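Local coordinates for putative permease protein, ABC transporter (Porphyromonas gingivalis, PDB 3IS6) that probably serves in transport across the membrane as an ABC transporter permease, of which this chain is the MacB-like periplasmic core part, at residues A[49-54]-A[193-198]; A[127-132]-A[140-145]. All blocks are in the same frame, centred on the assembly; numbering follows the deposited sequence.

Contact 1 (A[49-54]-A[193-198]); sequences EEIPGV and ESLDEA
The 49-54 segment leaves helix 43-50 at Ile51 and folds at once into a type II beta turn from Ile51 to Val54, closed by a weak hydrogen bond from Val54 N to Ile51 O at 3.5 Å. Gly53 takes the third position of the turn with a positive phi of 84°, a conformation that glycine takes easily and in which a CB would crowd the Pro52 carbonyl oxygen. Across the contact, 193-198 passes from a short 3-10 segment into the first turn of helix 196-206. The backbones come closest at Ile51 and Ala198, whose CA atoms are 6.5 Å apart.

Ile51 carries the contact with both branches. Its CG2, anti to the backbone N, meets Leu195 CD1 at 3.8 Å, the two side chains crossing obliquely. The other branch starts beside the backbone N (chi1 -58°) and bends again (chi2 -80°), which brings CD1 to 3.7 Å from Ala198 CB and 3.6 Å from Ala198 O. In the MacB-like periplasmic core, this joins the link between helix 43-50 and strand 54-70 to the start of helix 196-206. Leu195 also packs on Leu186 and Leu223 of the sheet, so it sits between the turn and the strands, while Ile51 also touches Leu199, the residue after Ala198. Leu195 CD2 lies 3.8 Å from Pro52 O, a van der Waals contact of methyl with backbone carbonyl. At the margin the exposed Pro52 ring brings CD to 4.5 Å from Ala198 CB. Glu50, which ends helix 43-50, forms a salt bridge through OE1 with Arg205 NH1, farther along helix 196-206.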
loop_
_atom_site.group_PDB
_atom_site.type_symbol
_atom_site.label_atom_id
_atom_site.label_comp_id
_atom_site.label_asym_id
_atom_site.label_seq_id
_atom_site.Cartn_x
_atom_site.Cartn_y
_atom_site.Cartn_z
ATOM N N GLU A 49 -13.564 -19.699 2.047
ATOM C CA GLU A 49 -14.338 -19.892 3.246
ATOM C C GLU A 49 -15.791 -20.235 3.006
ATOM O O GLU A 49 -16.320 -21.056 3.686
ATOM C CB GLU A 49 -14.180 -18.700 4.179
ATOM N N GLU A 50 -16.426 -19.589 2.046
ATOM C CA GLU A 50 -17.859 -19.658 1.887
ATOM C C GLU A 50 -18.466 -20.473 0.757
ATOM O O GLU A 50 -19.630 -20.758 0.795
ATOM C CB GLU A 50 -18.433 -18.250 1.834
ATOM C CG GLU A 50 -18.139 -17.463 3.056
ATOM C CD GLU A 50 -18.636 -16.052 3.022
ATOM O OE1 GLU A 50 -19.465 -15.728 2.185
ATOM O OE2 GLU A 50 -18.195 -15.261 3.848
ATOM N N ILE A 51 -17.715 -20.829 -0.264
ATOM C CA ILE A 51 -18.330 -21.431 -1.421
ATOM C C ILE A 51 -18.052 -22.908 -1.507
ATOM O O ILE A 51 -16.931 -23.329 -1.488
ATOM C CB ILE A 51 -17.850 -20.765 -2.687
ATOM C CG1 ILE A 51 -18.145 -19.278 -2.643
ATOM C CG2 ILE A 51 -18.480 -21.395 -3.860
ATOM C CD1 ILE A 51 -19.491 -18.940 -2.961
ATOM N N PRO A 52 -19.111 -23.685 -1.591
ATOM C CA PRO A 52 -19.026 -25.130 -1.590
ATOM C C PRO A 52 -18.369 -25.649 -2.823
ATOM O O PRO A 52 -18.614 -25.149 -3.869
ATOM C CB PRO A 52 -20.494 -25.534 -1.616
ATOM C CG PRO A 52 -21.132 -24.503 -2.326
ATOM C CD PRO A 52 -20.482 -23.258 -1.870
ATOM N N GLY A 53 -17.566 -26.669 -2.696
ATOM C CA GLY A 53 -16.929 -27.214 -3.855
ATOM C C GLY A 53 -15.661 -26.520 -4.285
ATOM O O GLY A 53 -15.121 -26.855 -5.295
ATOM N N VAL A 54 -15.184 -25.575 -3.506
ATOM C CA VAL A 54 -13.920 -24.933 -3.792
ATOM C C VAL A 54 -12.851 -25.616 -2.991
ATOM O O VAL A 54 -12.921 -25.636 -1.806
ATOM C CB VAL A 54 -13.988 -23.492 -3.370
ATOM C CG1 VAL A 54 -12.672 -22.841 -3.444
ATOM C CG2 VAL A 54 -14.952 -22.796 -4.179
ATOM N N GLU A 193 -20.133 -22.921 -13.507
ATOM C CA GLU A 193 -21.415 -22.263 -13.676
ATOM C C GLU A 193 -22.420 -22.564 -12.601
ATOM O O GLU A 193 -23.309 -21.815 -12.354
ATOM C CB GLU A 193 -21.994 -22.542 -15.037
ATOM C CG GLU A 193 -21.103 -22.129 -16.165
ATOM C CD GLU A 193 -20.304 -23.255 -16.709
ATOM O OE1 GLU A 193 -20.167 -24.286 -16.047
ATOM O OE2 GLU A 193 -19.803 -23.095 -17.812
ATOM N N SER A 194 -22.262 -23.682 -11.964
ATOM C CA SER A 194 -23.162 -24.051 -10.925
ATOM C C SER A 194 -23.038 -23.129 -9.734
ATOM O O SER A 194 -23.934 -23.043 -8.938
ATOM C CB SER A 194 -22.955 -25.499 -10.533
ATOM O OG SER A 194 -21.762 -25.689 -9.847
ATOM N N LEU A 195 -21.912 -22.444 -9.624
ATOM C CA LEU A 195 -21.606 -21.638 -8.462
ATOM C C LEU A 195 -22.047 -20.212 -8.585
ATOM O O LEU A 195 -21.792 -19.432 -7.730
ATOM C CB LEU A 195 -20.135 -21.679 -8.145
ATOM C CG LEU A 195 -19.645 -23.064 -7.818
ATOM C CD1 LEU A 195 -18.278 -23.083 -7.290
ATOM C CD2 LEU A 195 -20.564 -23.702 -6.842
ATOM N N ASP A 196 -22.736 -19.866 -9.643
ATOM C CA ASP A 196 -23.122 -18.489 -9.789
ATOM C C ASP A 196 -24.010 -18.013 -8.658
ATOM O O ASP A 196 -23.831 -16.936 -8.162
ATOM C CB ASP A 196 -23.860 -18.267 -11.103
ATOM C CG ASP A 196 -22.942 -18.211 -12.303
ATOM O OD1 ASP A 196 -21.749 -17.974 -12.144
ATOM O OD2 ASP A 196 -23.430 -18.405 -13.418
ATOM N N GLU A 197 -24.991 -18.802 -8.269
ATOM C CA GLU A 197 -25.918 -18.383 -7.247
ATOM C C GLU A 197 -25.250 -18.171 -5.885
ATOM O O GLU A 197 -25.486 -17.199 -5.214
ATOM C CB GLU A 197 -27.079 -19.369 -7.165
ATOM C CG GLU A 197 -27.939 -19.400 -8.423
ATOM C CD GLU A 197 -29.214 -20.252 -8.315
ATOM O OE1 GLU A 197 -29.174 -21.375 -7.785
ATOM O OE2 GLU A 197 -30.254 -19.790 -8.789
ATOM N N ALA A 198 -24.381 -19.079 -5.511
ATOM C CA ALA A 198 -23.636 -18.936 -4.282
ATOM C C ALA A 198 -22.745 -17.709 -4.330
ATOM O O ALA A 198 -22.576 -17.036 -3.357
ATOM C CB ALA A 198 -22.843 -20.141 -4.018
#

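Contact 2 (A[127-132]-A[140-145]); sequences KRLRPA and ITIGGV
Ile140 O is gripped twice from strand 128-131: Leu129 N donates a nearly straight hydrogen bond of 2.8 Å (171° at the hydrogen), lying in the carbonyl plane, and Arg128 CA adds a CA-H...O contact at 3.3 Å. Ile140 N returns a 2.8 Å bond to Leu129 O, making Leu129 and Ile140 a hydrogen-bonded antiparallel pair; Arg128 and Thr141 form the neighbouring non-hydrogen-bonded pair of this beta hairpin. Beyond the two bridges, one more bond runs from Ile142 N to Lys127 O, just before strand 128-131 begins, at 2.9 Å and nearly along the C=O axis.

Leu129 and Ile142 cross obliquely, CD1 to CD1 at 4.1 Å. Ile142 holds CG1 beside its backbone N (chi1 -62°), which puts CG1 3.6 Å from Lys127 O. Leu129 and Ile140 share the buried face and both pack on Met68 of strand 54-70, and Ile140 also touches Leu240 of the second subunit. Arg128, on the face with Thr141, bends at chi3 and sends its guanidinium away to a salt bridge with Glu71. Backbone amides and carbonyls thus fix the register, while apolar Leu129 and Ile140 pack on one face and the Arg128 charge is met by Glu71, outside the hairpin.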
loop_
_atom_site.group_PDB
_atom_site.type_symbol
_atom_site.label_atom_id
_atom_site.label_comp_id
_atom_site.label_asym_id
_atom_site.label_seq_id
_atom_site.Cartn_x
_atom_site.Cartn_y
_atom_site.Cartn_z
ATOM N N LYS A 127 20.936 -12.786 1.113
ATOM C CA LYS A 127 21.355 -11.464 0.694
ATOM C C LYS A 127 20.226 -10.424 0.769
ATOM O O LYS A 127 19.074 -10.742 0.858
ATOM C CB LYS A 127 21.987 -11.523 -0.673
ATOM C CG LYS A 127 23.351 -12.108 -0.678
ATOM C CD LYS A 127 23.909 -12.234 -2.055
ATOM C CE LYS A 127 25.406 -12.139 -2.078
ATOM N NZ LYS A 127 25.983 -12.353 -3.371
ATOM N N ARG A 128 20.593 -9.173 0.739
ATOM C CA ARG A 128 19.656 -8.103 0.960
ATOM C C ARG A 128 19.444 -7.194 -0.264
ATOM O O ARG A 128 20.379 -6.815 -0.906
ATOM C CB ARG A 128 20.071 -7.285 2.168
ATOM C CG ARG A 128 20.037 -8.038 3.475
ATOM C CD ARG A 128 20.896 -7.379 4.536
ATOM N NE ARG A 128 22.287 -7.281 4.121
ATOM C CZ ARG A 128 23.326 -7.165 4.938
ATOM N NH1 ARG A 128 23.159 -7.128 6.242
ATOM N NH2 ARG A 128 24.534 -7.074 4.443
ATOM N N LEU A 129 18.189 -6.888 -0.528
ATOM C CA LEU A 129 17.725 -6.108 -1.656
ATOM C C LEU A 129 16.997 -4.854 -1.190
ATOM O O LEU A 129 16.291 -4.893 -0.241
ATOM C CB LEU A 129 16.714 -6.912 -2.467
ATOM C CG LEU A 129 17.123 -7.973 -3.451
ATOM C CD1 LEU A 129 15.990 -8.705 -3.977
ATOM C CD2 LEU A 129 17.824 -7.352 -4.545
ATOM N N ARG A 130 17.154 -3.754 -1.886
ATOM C CA ARG A 130 16.288 -2.617 -1.671
ATOM C C ARG A 130 16.005 -1.834 -2.946
ATOM O O ARG A 130 16.706 -1.935 -3.889
ATOM C CB ARG A 130 16.802 -1.741 -0.563
ATOM C CG ARG A 130 17.949 -0.945 -0.905
ATOM C CD ARG A 130 18.285 -0.012 0.217
ATOM N NE ARG A 130 18.657 -0.692 1.428
ATOM C CZ ARG A 130 19.899 -0.942 1.759
ATOM N NH1 ARG A 130 20.846 -0.580 0.945
ATOM N NH2 ARG A 130 20.196 -1.567 2.878
ATOM N N PRO A 131 14.950 -1.061 -2.951
ATOM C CA PRO A 131 14.585 -0.346 -4.152
ATOM C C PRO A 131 15.693 0.591 -4.482
ATOM O O PRO A 131 16.304 1.138 -3.630
ATOM C CB PRO A 131 13.345 0.420 -3.730
ATOM C CG PRO A 131 12.853 -0.263 -2.625
ATOM C CD PRO A 131 13.990 -0.794 -1.889
ATOM N N ALA A 132 15.924 0.783 -5.749
ATOM C CA ALA A 132 17.081 1.499 -6.172
ATOM C C ALA A 132 17.125 2.910 -5.625
ATOM O O ALA A 132 18.160 3.412 -5.383
ATOM C CB ALA A 132 17.180 1.504 -7.643
ATOM N N ILE A 140 15.092 -5.839 2.109
ATOM C CA ILE A 140 14.394 -7.081 2.006
ATOM C C ILE A 140 15.416 -8.197 1.912
ATOM O O ILE A 140 16.347 -8.091 1.180
ATOM C CB ILE A 140 13.539 -7.107 0.765
ATOM C CG1 ILE A 140 12.604 -5.915 0.738
ATOM C CG2 ILE A 140 12.746 -8.317 0.726
ATOM C CD1 ILE A 140 12.152 -5.544 -0.639
ATOM N N THR A 141 15.202 -9.256 2.664
ATOM C CA THR A 141 16.070 -10.402 2.689
ATOM C C THR A 141 15.596 -11.484 1.762
ATOM O O THR A 141 14.454 -11.799 1.751
ATOM C CB THR A 141 16.073 -11.012 4.069
ATOM O OG1 THR A 141 16.605 -10.086 4.994
ATOM C CG2 THR A 141 16.885 -12.205 4.092
ATOM N N ILE A 142 16.483 -12.101 1.024
ATOM C CA ILE A 142 16.073 -13.171 0.144
ATOM C C ILE A 142 15.945 -14.489 0.905
ATOM O O ILE A 142 16.896 -15.063 1.318
ATOM C CB ILE A 142 17.059 -13.327 -0.999
ATOM C CG1 ILE A 142 17.101 -12.062 -1.828
ATOM C CG2 ILE A 142 16.720 -14.481 -1.835
ATOM C CD1 ILE A 142 18.075 -12.093 -2.844
ATOM N N GLY A 143 14.721 -14.925 1.103
ATOM C CA GLY A 143 14.460 -16.135 1.834
ATOM C C GLY A 143 14.349 -17.432 1.070
ATOM O O GLY A 143 14.266 -18.479 1.649
ATOM N N GLY A 144 14.276 -17.347 -0.238
ATOM C CA GLY A 144 14.174 -18.518 -1.067
ATOM C C GLY A 144 14.441 -18.248 -2.514
ATOM O O GLY A 144 14.378 -17.139 -2.934
ATOM N N VAL A 145 14.704 -19.292 -3.264
ATOM C CA VAL A 145 14.804 -19.233 -4.695
ATOM C C VAL A 145 13.883 -20.249 -5.317
ATOM O O VAL A 145 13.944 -21.389 -4.993
ATOM C CB VAL A 145 16.199 -19.504 -5.150
ATOM C CG1 VAL A 145 16.290 -19.415 -6.601
ATOM C CG2 VAL A 145 17.143 -18.586 -4.511
#

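Contact 1 and contact 2 lie on opposite sides of the chain's centre, their own centres 39 Å apart and their nearest atoms about 27 Å apart, so neither touches the other. Along the chain, hairpin 127-132/140-145 is nested inside the long loop that contact 1 closes. Strand 54-70 spans between them: it starts at Val54, in the turn of contact 1, and its far part pairs with strand 128-131 of contact 2. All four segments belong to the MacB-like periplasmic core. Their surroundings differ, since contact 2 lies beside the second subunit, which also packs on Pro131, whereas no other chain of the assembly touches contact 1.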